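PDB 4PYS: beta-N-acetylhexosaminidase, which probably removes terminal beta-linked N-acetylhexosamine units from glycans, as a family 20 glycoside hydrolase with a TIM-barrel catalytic domain. Local coordinates for residues L267-K271 / W322-M327; L274-C278 / Y330-R336; K337-D343 / N355-W361; Y388-N392 / S432-W436. All blocks are in the same frame, centred on the assembly; numbering follows the deposited sequence.

How the interactions relate
Following the chain, helix 264-280 pairs with helix 316-333 twice. Interaction 1 (267-271 / 322-327) closes a loop of 50 residues that includes the zinc ligands C301 and C304, and interaction 2 (274-278 / 330-336) closes one of 51. The two cross, because their segments alternate along the chain, and they touch where M327 meets L274. Interaction 3 (337-343 / 355-361) follows in series, closing only 11 residues between neighbouring barrel strands; N355 joins it to interaction 2 through R336. Interaction 4 (388-392 / 432-436) comes last, closing 39 residues, and meets interaction 3 through Q359 with S432 and W361 with Y390. Outer helices are thus tied to barrel strands.

Interaction 1 (L267-K271 / W322-M327); sequences LIFLK and WFSARM
The ring of F323 turns its edge to L267 and L270, whose CD1 methyls lie close to the ring plane, while one of its faces is overlaid within its own helix by CG of M327. L270 CD1 sits 3.5 Å from F323 CZ and L267 CD1 3.8 Å from F323 CD1, two branched side chains matching the rim of one flat group. The W322 ring carries R326 CG over the centre of one face, 3.7 Å above its plane, and L267 CD2 approaches the ring obliquely, 3.8 Å from W322 CH2. L267 therefore divides its methyls between two aromatic residues.

Helices 264-280 and 316-333 of the catalytic barrel domain meet here with segment axes 11.2 Å apart and inclined by 40°. That wide spacing suits large side chains. F323 spans part of it with CG anti to the backbone N (chi1 171°), and M327, present as selenomethionine, folds its flexible chain at chi2 and chi3 to bring CE within 3.9 Å of K271 CG. K271 stretches its aliphatic stem along the border of the contact, and a water that donates to R326 O (2.7 Å from the water oxygen) accepts a weak bond from K271 NZ. With no direct hydrogen bond between the segments, the attachment rests on buried hydrocarbon and aromatic surface, and polarity is confined to its margin.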
# COMPACT_ATOMS: atom_id res chain seq x y z
N LEU A 267 2.41 -26.14 9.99
CA LEU A 267 2.50 -25.85 8.55
C LEU A 267 1.15 -26.07 7.87
O LEU A 267 0.69 -25.23 7.11
CB LEU A 267 3.58 -26.70 7.88
CG LEU A 267 4.93 -25.98 7.74
CD1 LEU A 267 5.59 -25.78 9.10
CD2 LEU A 267 5.86 -26.72 6.79
N ILE A 268 0.52 -27.21 8.17
CA ILE A 268 -0.81 -27.50 7.64
C ILE A 268 -1.83 -26.43 8.05
O ILE A 268 -2.64 -26.00 7.22
CB ILE A 268 -1.27 -28.92 8.07
CG1 ILE A 268 -0.45 -29.98 7.33
CG2 ILE A 268 -2.75 -29.12 7.79
CD1 ILE A 268 -0.38 -31.32 8.03
N PHE A 269 -1.78 -26.00 9.30
CA PHE A 269 -2.64 -24.92 9.78
C PHE A 269 -2.44 -23.67 8.95
O PHE A 269 -3.40 -23.05 8.48
CB PHE A 269 -2.32 -24.61 11.25
CG PHE A 269 -3.20 -23.55 11.87
CD1 PHE A 269 -2.95 -22.20 11.67
CD2 PHE A 269 -4.27 -23.90 12.70
CE1 PHE A 269 -3.75 -21.22 12.24
CE2 PHE A 269 -5.07 -22.93 13.28
CZ PHE A 269 -4.82 -21.60 13.06
N LEU A 270 -1.18 -23.28 8.77
CA LEU A 270 -0.88 -22.03 8.08
C LEU A 270 -1.24 -22.12 6.59
O LEU A 270 -1.69 -21.15 5.99
CB LEU A 270 0.58 -21.64 8.31
CG LEU A 270 0.86 -21.25 9.76
CD1 LEU A 270 2.34 -21.05 10.02
CD2 LEU A 270 0.10 -19.99 10.14
N LYS A 271 -1.06 -23.31 6.01
CA LYS A 271 -1.50 -23.53 4.63
C LYS A 271 -3.02 -23.39 4.51
O LYS A 271 -3.51 -22.76 3.57
CB LYS A 271 -1.05 -24.91 4.14
CG LYS A 271 0.44 -24.97 3.82
CD LYS A 271 0.86 -26.37 3.38
CE LYS A 271 2.33 -26.42 2.97
NZ LYS A 271 2.84 -27.82 2.79
N TRP A 322 13.75 -22.25 5.60
CA TRP A 322 13.06 -23.47 5.18
C TRP A 322 11.55 -23.30 5.30
O TRP A 322 10.81 -23.61 4.38
CB TRP A 322 13.51 -24.67 6.02
CG TRP A 322 12.77 -25.94 5.69
CD1 TRP A 322 13.05 -26.82 4.69
CD2 TRP A 322 11.62 -26.46 6.38
NE1 TRP A 322 12.15 -27.86 4.71
CE2 TRP A 322 11.26 -27.66 5.74
CE3 TRP A 322 10.86 -26.02 7.47
CZ2 TRP A 322 10.17 -28.43 6.15
CZ3 TRP A 322 9.79 -26.79 7.88
CH2 TRP A 322 9.45 -27.98 7.23
N PHE A 323 11.12 -22.79 6.45
CA PHE A 323 9.72 -22.52 6.69
C PHE A 323 9.16 -21.52 5.67
O PHE A 323 8.09 -21.74 5.09
CB PHE A 323 9.52 -21.98 8.10
CG PHE A 323 8.13 -21.47 8.36
CD1 PHE A 323 7.12 -22.34 8.73
CD2 PHE A 323 7.84 -20.12 8.21
CE1 PHE A 323 5.84 -21.88 8.95
CE2 PHE A 323 6.56 -19.65 8.43
CZ PHE A 323 5.56 -20.53 8.81
N SER A 324 9.87 -20.42 5.46
CA SER A 324 9.45 -19.41 4.50
C SER A 324 9.39 -20.02 3.11
O SER A 324 8.49 -19.72 2.32
CB SER A 324 10.42 -18.23 4.50
OG SER A 324 10.39 -17.56 5.74
N ALA A 325 10.34 -20.90 2.81
CA ALA A 325 10.37 -21.58 1.52
C ALA A 325 9.14 -22.46 1.31
O ALA A 325 8.55 -22.47 0.23
CB ALA A 325 11.64 -22.41 1.40
N ARG A 326 8.74 -23.20 2.34
CA ARG A 326 7.57 -24.08 2.25
C ARG A 326 6.29 -23.28 1.98
O ARG A 326 5.45 -23.69 1.19
CB ARG A 326 7.40 -24.92 3.52
CG ARG A 326 8.54 -25.88 3.83
CD ARG A 326 8.87 -26.79 2.65
NE ARG A 326 10.20 -26.48 2.11
CZ ARG A 326 10.47 -26.34 0.82
NH1 ARG A 326 9.52 -26.51 -0.08
NH2 ARG A 326 11.70 -26.04 0.43
N MSE A 327 6.16 -22.13 2.65
CA MSE A 327 4.96 -21.32 2.48
C MSE A 327 4.95 -20.63 1.12
O MSE A 327 3.91 -20.51 0.49
CB MSE A 327 4.85 -20.26 3.58
CG MSE A 327 4.89 -20.83 4.99
SE MSE A 327 3.55 -22.17 5.40
CE MSE A 327 2.01 -21.52 4.52
O HOH W 1 5.04 -26.31 0.77

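Interaction 2 (L274-C278 / Y330-R336); sequences LDEVC and YLKQKGR
C278 lays its sulfur against two side chains of the facing segment, SG lying 3.7 Å from L331 CD2 and 3.8 Å from K334 CD. Helix 316-333 ends here in a Schellman motif: G335 takes the positive phi (79°) that glycine tolerates readily, with R336 N bonded to L331 O and G335 N to K332 O. K334 N is a second donor to L331 O, from the opposite face of its plane. This ending turns the chain toward barrel strand 337-341, and R336 comes out of it directed back at helix 264-280.

R336 bends at chi2 (-61°), bringing its guanidinium beside C278. R336 NH2 donates to C278 O over 3.0 Å, tilted from the carbonyl plane, while C278 CB sits over one guanidinium face. A long chain ending in a planar group with several N-H donors suits this place, because NH1 bonds to F281 O as well. One turn earlier, the L274 side chain crosses that of L331 at about a right angle, L274 CD1 lying 4.2 Å from L331 CG.

The outer border is polar. D275 OD1 meets the Y330 ring edge near its hydroxyl, at a modelled separation too short to be trusted; the salt bridge to K334 is long, 3.6 Å from D275 OD1 to K334 NZ, and shares the doubt about where OD1 lies. One water accepts from K334 NZ at 2.9 Å and donates to D275 O at 2.8 Å.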
# COMPACT_ATOMS: atom_id res chain seq x y z
N LEU A 274 -3.78 -19.78 4.47
CA LEU A 274 -3.47 -19.17 3.18
C LEU A 274 -4.47 -19.58 2.09
O LEU A 274 -4.72 -18.82 1.15
CB LEU A 274 -2.04 -19.50 2.75
CG LEU A 274 -0.94 -18.83 3.56
CD1 LEU A 274 0.39 -19.12 2.94
CD2 LEU A 274 -1.14 -17.33 3.61
N ASP A 275 -5.05 -20.77 2.23
CA ASP A 275 -6.11 -21.20 1.32
C ASP A 275 -7.24 -20.18 1.35
O ASP A 275 -7.71 -19.73 0.30
CB ASP A 275 -6.64 -22.60 1.70
CG ASP A 275 -5.75 -23.73 1.20
OD1 ASP A 275 -4.77 -23.44 0.48
OD2 ASP A 275 -6.03 -24.90 1.51
N GLU A 276 -7.67 -19.78 2.54
CA GLU A 276 -8.76 -18.82 2.67
C GLU A 276 -8.34 -17.42 2.25
O GLU A 276 -9.09 -16.72 1.57
CB GLU A 276 -9.36 -18.83 4.08
CG GLU A 276 -10.25 -20.06 4.30
CD GLU A 276 -11.11 -19.97 5.55
OE1 GLU A 276 -11.61 -18.88 5.87
OE2 GLU A 276 -11.29 -21.02 6.20
N VAL A 277 -7.14 -17.03 2.65
CA VAL A 277 -6.59 -15.74 2.24
C VAL A 277 -6.56 -15.62 0.71
O VAL A 277 -6.90 -14.57 0.16
CB VAL A 277 -5.20 -15.50 2.84
CG1 VAL A 277 -4.56 -14.24 2.26
CG2 VAL A 277 -5.31 -15.34 4.35
N CYS A 278 -6.17 -16.68 0.03
CA CYS A 278 -6.13 -16.63 -1.43
C CYS A 278 -7.52 -16.59 -2.07
O CYS A 278 -7.70 -16.00 -3.14
CB CYS A 278 -5.27 -17.76 -2.00
SG CYS A 278 -3.51 -17.48 -1.64
N TYR A 330 4.01 -23.09 -1.42
CA TYR A 330 2.57 -23.29 -1.39
C TYR A 330 1.86 -22.20 -2.20
O TYR A 330 0.96 -22.49 -2.99
CB TYR A 330 2.05 -23.28 0.04
CG TYR A 330 0.64 -23.76 0.13
CD1 TYR A 330 0.33 -25.08 -0.16
CD2 TYR A 330 -0.41 -22.90 0.46
CE1 TYR A 330 -0.96 -25.55 -0.10
CE2 TYR A 330 -1.71 -23.36 0.52
CZ TYR A 330 -1.98 -24.69 0.23
OH TYR A 330 -3.26 -25.18 0.28
N LEU A 331 2.28 -20.96 -1.98
CA LEU A 331 1.72 -19.84 -2.72
C LEU A 331 2.02 -20.01 -4.21
O LEU A 331 1.17 -19.71 -5.06
CB LEU A 331 2.27 -18.52 -2.20
CG LEU A 331 1.65 -18.05 -0.88
CD1 LEU A 331 2.29 -16.75 -0.44
CD2 LEU A 331 0.15 -17.89 -1.04
N LYS A 332 3.20 -20.53 -4.52
CA LYS A 332 3.60 -20.75 -5.91
C LYS A 332 2.64 -21.70 -6.63
O LYS A 332 2.25 -21.44 -7.77
CB LYS A 332 5.03 -21.27 -6.00
CG LYS A 332 5.55 -21.39 -7.43
CD LYS A 332 7.03 -21.69 -7.46
CE LYS A 332 7.48 -22.03 -8.87
NZ LYS A 332 8.94 -22.28 -8.93
N GLN A 333 2.24 -22.78 -5.96
CA GLN A 333 1.33 -23.74 -6.58
C GLN A 333 -0.09 -23.16 -6.68
O GLN A 333 -0.94 -23.69 -7.39
CB GLN A 333 1.35 -25.10 -5.87
CG GLN A 333 0.56 -25.20 -4.57
CD GLN A 333 0.81 -26.51 -3.83
OE1 GLN A 333 1.95 -26.94 -3.67
NE2 GLN A 333 -0.26 -27.16 -3.37
N LYS A 334 -0.32 -22.05 -5.99
CA LYS A 334 -1.58 -21.31 -6.10
C LYS A 334 -1.48 -20.17 -7.11
O LYS A 334 -2.45 -19.43 -7.31
CB LYS A 334 -1.98 -20.73 -4.75
CG LYS A 334 -2.31 -21.77 -3.71
CD LYS A 334 -2.96 -21.11 -2.53
CE LYS A 334 -4.03 -22.01 -1.95
NZ LYS A 334 -5.16 -22.28 -2.89
N GLY A 335 -0.32 -20.01 -7.73
CA GLY A 335 -0.13 -18.96 -8.71
C GLY A 335 0.10 -17.58 -8.12
O GLY A 335 -0.08 -16.58 -8.81
N ARG A 336 0.52 -17.52 -6.86
CA ARG A 336 0.80 -16.23 -6.24
C ARG A 336 2.30 -16.05 -6.00
O ARG A 336 3.06 -17.03 -5.99
CB ARG A 336 0.06 -16.10 -4.91
CG ARG A 336 -1.42 -16.45 -4.99
CD ARG A 336 -2.19 -15.53 -5.96
NE ARG A 336 -3.58 -15.97 -6.05
CZ ARG A 336 -4.56 -15.46 -5.32
NH1 ARG A 336 -4.32 -14.47 -4.48
NH2 ARG A 336 -5.79 -15.94 -5.44
O HOH W 2 -7.46 -20.70 -2.29

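Interaction 3 (K337-D343 / N355-W361); sequences KAIFWGD and NVVIQWW. With FMT (formic acid), chain I.
A small pocket holding formic acid, probably from the crystallisation liquor, lies where G342 and D343 meet W361 beyond the ends of two strands. W361 N donates to formic acid O2 over 3.0 Å, and the same oxygen rests close to G342 CA, an approach suited to a residue without a side chain. D343 OD1 accepts from W361 NE1 at 2.7 Å in a nearly straight bond (171°); the acceptor lies in the indole plane, and the donor meets the carboxylate on its syn side, though well out of its plane. This bond helps fix the rotation of the W361 ring. W341 directs the edge of its six-membered ring toward the W361 face in an offset edge-to-face pair, with planes at 79°.

Behind the pocket, 337-341 and 356-360 are parallel neighbours in the TIM barrel, joined by a ladder that includes Q359 N to F340 O at 2.8 Å. One sheet face, bearing A338 and F340, is packed by helix 316-333. There F340 offers its ring edge to V356 CG1, at 3.8 Å from F340 CD2. The other face carries I339, V357, W341 and Q359. The I339 and V357 side chains lie side by side, pointing the same way, with I339 CG1 4.0 Å from V357 CB. Q359 extends along W341 with its amide inclined only 25° to the ring, Q359 CD being 3.3 Å from W341 CZ3; H287 and S432 hold that amide, while E223 accepts from W341 NE1.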
# COMPACT_ATOMS: atom_id res chain seq x y z
N LYS A 337 2.70 -14.80 -5.84
CA LYS A 337 4.05 -14.46 -5.42
C LYS A 337 4.05 -14.19 -3.92
O LYS A 337 3.04 -13.76 -3.36
CB LYS A 337 4.55 -13.23 -6.19
CG LYS A 337 4.78 -13.54 -7.67
CD LYS A 337 5.35 -12.36 -8.44
CE LYS A 337 5.66 -12.74 -9.89
NZ LYS A 337 6.59 -13.90 -9.97
N ALA A 338 5.18 -14.46 -3.27
CA ALA A 338 5.27 -14.30 -1.82
C ALA A 338 6.23 -13.18 -1.47
O ALA A 338 7.40 -13.22 -1.87
CB ALA A 338 5.74 -15.60 -1.20
N ILE A 339 5.75 -12.18 -0.72
CA ILE A 339 6.63 -11.09 -0.31
C ILE A 339 7.10 -11.34 1.12
O ILE A 339 6.30 -11.72 1.97
CB ILE A 339 5.92 -9.72 -0.35
CG1 ILE A 339 5.30 -9.46 -1.73
CG2 ILE A 339 6.91 -8.60 -0.01
CD1 ILE A 339 4.34 -8.25 -1.75
N PHE A 340 8.39 -11.12 1.37
CA PHE A 340 8.95 -11.25 2.72
C PHE A 340 9.68 -9.97 3.06
O PHE A 340 10.26 -9.34 2.18
CB PHE A 340 9.96 -12.39 2.78
CG PHE A 340 9.37 -13.76 2.62
CD1 PHE A 340 8.73 -14.38 3.68
CD2 PHE A 340 9.49 -14.44 1.42
CE1 PHE A 340 8.20 -15.65 3.54
CE2 PHE A 340 8.96 -15.72 1.27
CZ PHE A 340 8.31 -16.33 2.33
N TRP A 341 9.70 -9.59 4.34
CA TRP A 341 10.58 -8.50 4.77
C TRP A 341 12.04 -8.90 4.56
O TRP A 341 12.38 -10.08 4.65
CB TRP A 341 10.33 -8.15 6.24
CG TRP A 341 8.94 -7.62 6.51
CD1 TRP A 341 7.95 -8.24 7.22
CD2 TRP A 341 8.40 -6.38 6.07
NE1 TRP A 341 6.83 -7.46 7.25
CE2 TRP A 341 7.08 -6.30 6.55
CE3 TRP A 341 8.90 -5.31 5.32
CZ2 TRP A 341 6.25 -5.21 6.30
CZ3 TRP A 341 8.08 -4.22 5.07
CH2 TRP A 341 6.77 -4.18 5.56
N GLY A 342 12.90 -7.93 4.28
CA GLY A 342 14.27 -8.22 3.89
C GLY A 342 15.16 -8.91 4.92
O GLY A 342 16.20 -9.47 4.55
N ASP A 343 14.78 -8.87 6.20
CA ASP A 343 15.52 -9.57 7.28
C ASP A 343 15.87 -10.99 6.89
O ASP A 343 16.95 -11.50 7.22
CB ASP A 343 14.66 -9.73 8.53
CG ASP A 343 14.09 -8.44 9.02
OD1 ASP A 343 13.16 -7.93 8.36
OD2 ASP A 343 14.53 -7.98 10.09
N ASN A 355 9.22 -17.42 -6.81
CA ASN A 355 8.09 -16.49 -6.70
C ASN A 355 8.23 -15.52 -5.53
O ASN A 355 7.28 -14.82 -5.17
CB ASN A 355 6.78 -17.25 -6.57
CG ASN A 355 6.69 -18.05 -5.29
OD1 ASN A 355 7.68 -18.63 -4.84
ND2 ASN A 355 5.50 -18.07 -4.69
N VAL A 356 9.42 -15.48 -4.93
CA VAL A 356 9.68 -14.63 -3.77
C VAL A 356 10.02 -13.19 -4.15
O VAL A 356 10.79 -12.96 -5.08
CB VAL A 356 10.80 -15.24 -2.89
CG1 VAL A 356 11.31 -14.23 -1.88
CG2 VAL A 356 10.29 -16.49 -2.18
N VAL A 357 9.43 -12.24 -3.44
CA VAL A 357 9.73 -10.81 -3.58
C VAL A 357 10.21 -10.32 -2.22
O VAL A 357 9.69 -10.76 -1.18
CB VAL A 357 8.47 -10.03 -4.03
CG1 VAL A 357 8.73 -8.52 -4.07
CG2 VAL A 357 7.99 -10.53 -5.39
N ILE A 358 11.21 -9.44 -2.21
CA ILE A 358 11.79 -8.93 -0.98
C ILE A 358 11.42 -7.47 -0.73
O ILE A 358 11.62 -6.61 -1.59
CB ILE A 358 13.34 -9.05 -1.02
CG1 ILE A 358 13.76 -10.52 -1.14
CG2 ILE A 358 13.96 -8.41 0.22
CD1 ILE A 358 13.28 -11.41 -0.01
N GLN A 359 10.89 -7.17 0.46
CA GLN A 359 10.58 -5.79 0.80
C GLN A 359 11.70 -5.24 1.68
O GLN A 359 11.86 -5.65 2.83
CB GLN A 359 9.22 -5.66 1.49
CG GLN A 359 8.80 -4.21 1.70
CD GLN A 359 7.30 -4.05 1.84
OE1 GLN A 359 6.57 -5.02 2.02
NE2 GLN A 359 6.83 -2.81 1.78
N TRP A 360 12.49 -4.35 1.10
CA TRP A 360 13.69 -3.80 1.72
C TRP A 360 13.29 -2.66 2.64
O TRP A 360 12.66 -1.70 2.19
CB TRP A 360 14.61 -3.31 0.60
CG TRP A 360 15.80 -2.48 1.00
CD1 TRP A 360 16.59 -2.64 2.11
CD2 TRP A 360 16.32 -1.36 0.29
NE1 TRP A 360 17.58 -1.67 2.12
CE2 TRP A 360 17.43 -0.87 1.01
CE3 TRP A 360 15.94 -0.71 -0.89
CZ2 TRP A 360 18.17 0.24 0.58
CZ3 TRP A 360 16.68 0.40 -1.31
CH2 TRP A 360 17.78 0.85 -0.57
N TRP A 361 13.62 -2.76 3.93
CA TRP A 361 13.07 -1.80 4.89
C TRP A 361 14.04 -1.20 5.91
O TRP A 361 13.89 -0.04 6.30
CB TRP A 361 11.87 -2.40 5.64
CG TRP A 361 12.27 -3.39 6.69
CD1 TRP A 361 12.42 -4.74 6.53
CD2 TRP A 361 12.53 -3.12 8.08
NE1 TRP A 361 12.78 -5.33 7.73
CE2 TRP A 361 12.85 -4.35 8.69
CE3 TRP A 361 12.53 -1.96 8.85
CZ2 TRP A 361 13.18 -4.44 10.05
CZ3 TRP A 361 12.85 -2.05 10.20
CH2 TRP A 361 13.17 -3.29 10.79
C FMT I . 15.98 -4.94 5.06
O1 FMT I . 16.24 -4.60 6.20
O2 FMT I . 14.88 -5.36 4.71

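Interaction 4 (Y388-N392 / S432-W436); sequences YTYLN and SSALW. With FMT (formic acid), chain J.
Y390 and W436 pack tightly, W436 NE1 standing 3.2 Å above one face of the tyrosine ring and displaced toward its rim. The rings meet obliquely, planes at 52°, and A434, whose single methyl can lie close against the tyrosine ring, brings CB to 4.1 Å from Y390 CD1. N392 completes this part. Its CG sits between the backbone N and the carbonyl carbon (chi1 48°), which brings N392 OD1 to the W436 ring edge, 3.2 Å from W436 CD1, and within a weak hydrogen bond of W436 N. In the backbone, A434 makes a single bridge with Y390: A434 N donates to T389 O, and A434 O accepts from L391 N at 2.8 Å. L391 CB also meets L435 CD2 (4.1 Å).

The T389 end is joined partly through water rather than by ring packing: one water lies 2.9 Å from T389 OG1 and 2.8 Å from S432 OG. T389 OG1 also bonds to T385 O, and S432 OG to Q359 NE2. On the solvent side Y388, partly exposed, lies apart from strand 428-435 against helix 409-415, its OH donating to formic acid.

The contact joins this barrel strand to the loop after helix 386-389. Y390 OH and N392 ND2 both hydrogen-bond to a glycerol, probably from the crystallisation liquor, and Y401 OH also engages ND2. Aromatic surface beside hydrogen-bonding groups suggests a pocket suited to hydroxylated ligands, consistent with sugar binding in this family.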
# COMPACT_ATOMS: atom_id res chain seq x y z
N TYR A 388 13.23 6.90 4.13
CA TYR A 388 12.29 7.82 4.78
C TYR A 388 10.89 7.56 4.25
O TYR A 388 10.20 8.48 3.77
CB TYR A 388 12.68 9.27 4.46
CG TYR A 388 14.00 9.67 5.08
CD1 TYR A 388 14.13 9.76 6.46
CD2 TYR A 388 15.10 9.98 4.29
CE1 TYR A 388 15.33 10.13 7.04
CE2 TYR A 388 16.31 10.36 4.87
CZ TYR A 388 16.41 10.44 6.25
OH TYR A 388 17.61 10.81 6.84
N THR A 389 10.46 6.30 4.34
CA THR A 389 9.11 5.95 3.91
C THR A 389 8.22 5.54 5.07
O THR A 389 7.03 5.28 4.86
CB THR A 389 9.10 4.80 2.86
OG1 THR A 389 9.34 3.53 3.50
CG2 THR A 389 10.15 5.04 1.77
N TYR A 390 8.77 5.48 6.29
CA TYR A 390 7.96 5.14 7.47
C TYR A 390 7.31 6.38 8.05
O TYR A 390 7.90 7.09 8.87
CB TYR A 390 8.79 4.42 8.54
CG TYR A 390 8.95 2.94 8.27
CD1 TYR A 390 8.78 2.41 6.99
CD2 TYR A 390 9.25 2.06 9.31
CE1 TYR A 390 8.92 1.03 6.75
CE2 TYR A 390 9.39 0.70 9.08
CZ TYR A 390 9.23 0.19 7.81
OH TYR A 390 9.36 -1.18 7.62
N LEU A 391 6.08 6.64 7.63
CA LEU A 391 5.36 7.85 8.02
C LEU A 391 4.96 7.86 9.48
O LEU A 391 4.53 8.90 10.01
CB LEU A 391 4.14 8.03 7.11
CG LEU A 391 4.52 8.15 5.64
CD1 LEU A 391 3.30 7.90 4.74
CD2 LEU A 391 5.11 9.53 5.37
N ASN A 392 5.07 6.71 10.15
CA ASN A 392 4.89 6.70 11.60
C ASN A 392 6.02 7.41 12.35
O ASN A 392 5.86 7.78 13.52
CB ASN A 392 4.73 5.25 12.12
CG ASN A 392 5.78 4.32 11.57
OD1 ASN A 392 5.83 4.08 10.36
ND2 ASN A 392 6.62 3.78 12.45
N SER A 432 7.47 1.55 -1.54
CA SER A 432 6.33 1.51 -0.63
C SER A 432 6.41 2.65 0.37
O SER A 432 7.46 3.28 0.53
CB SER A 432 6.27 0.17 0.13
OG SER A 432 7.45 -0.06 0.87
N SER A 433 5.28 2.91 1.01
CA SER A 433 5.19 3.88 2.10
C SER A 433 4.41 3.15 3.18
O SER A 433 3.62 2.25 2.87
CB SER A 433 4.43 5.11 1.65
OG SER A 433 3.18 4.76 1.07
N ALA A 434 4.63 3.51 4.44
CA ALA A 434 3.99 2.76 5.52
C ALA A 434 3.56 3.62 6.68
O ALA A 434 4.20 4.63 7.01
CB ALA A 434 4.90 1.65 6.02
N LEU A 435 2.48 3.19 7.32
CA LEU A 435 2.05 3.82 8.56
C LEU A 435 1.86 2.73 9.60
O LEU A 435 0.81 2.08 9.64
CB LEU A 435 0.74 4.59 8.32
CG LEU A 435 0.25 5.55 9.42
CD1 LEU A 435 -0.26 4.87 10.69
CD2 LEU A 435 1.34 6.55 9.79
N TRP A 436 2.88 2.52 10.43
CA TRP A 436 2.81 1.55 11.51
C TRP A 436 2.12 2.20 12.69
O TRP A 436 2.33 3.38 12.96
CB TRP A 436 4.22 1.10 11.93
CG TRP A 436 4.93 0.37 10.84
CD1 TRP A 436 5.78 0.90 9.92
CD2 TRP A 436 4.82 -1.02 10.54
NE1 TRP A 436 6.22 -0.09 9.06
CE2 TRP A 436 5.65 -1.28 9.43
CE3 TRP A 436 4.11 -2.08 11.11
CZ2 TRP A 436 5.78 -2.55 8.87
CZ3 TRP A 436 4.25 -3.35 10.56
CH2 TRP A 436 5.07 -3.57 9.44
C FMT J . 17.48 11.77 9.70
O1 FMT J . 18.17 10.76 9.55
O2 FMT J . 16.95 12.08 10.77
O HOH W 3 7.44 1.35 3.25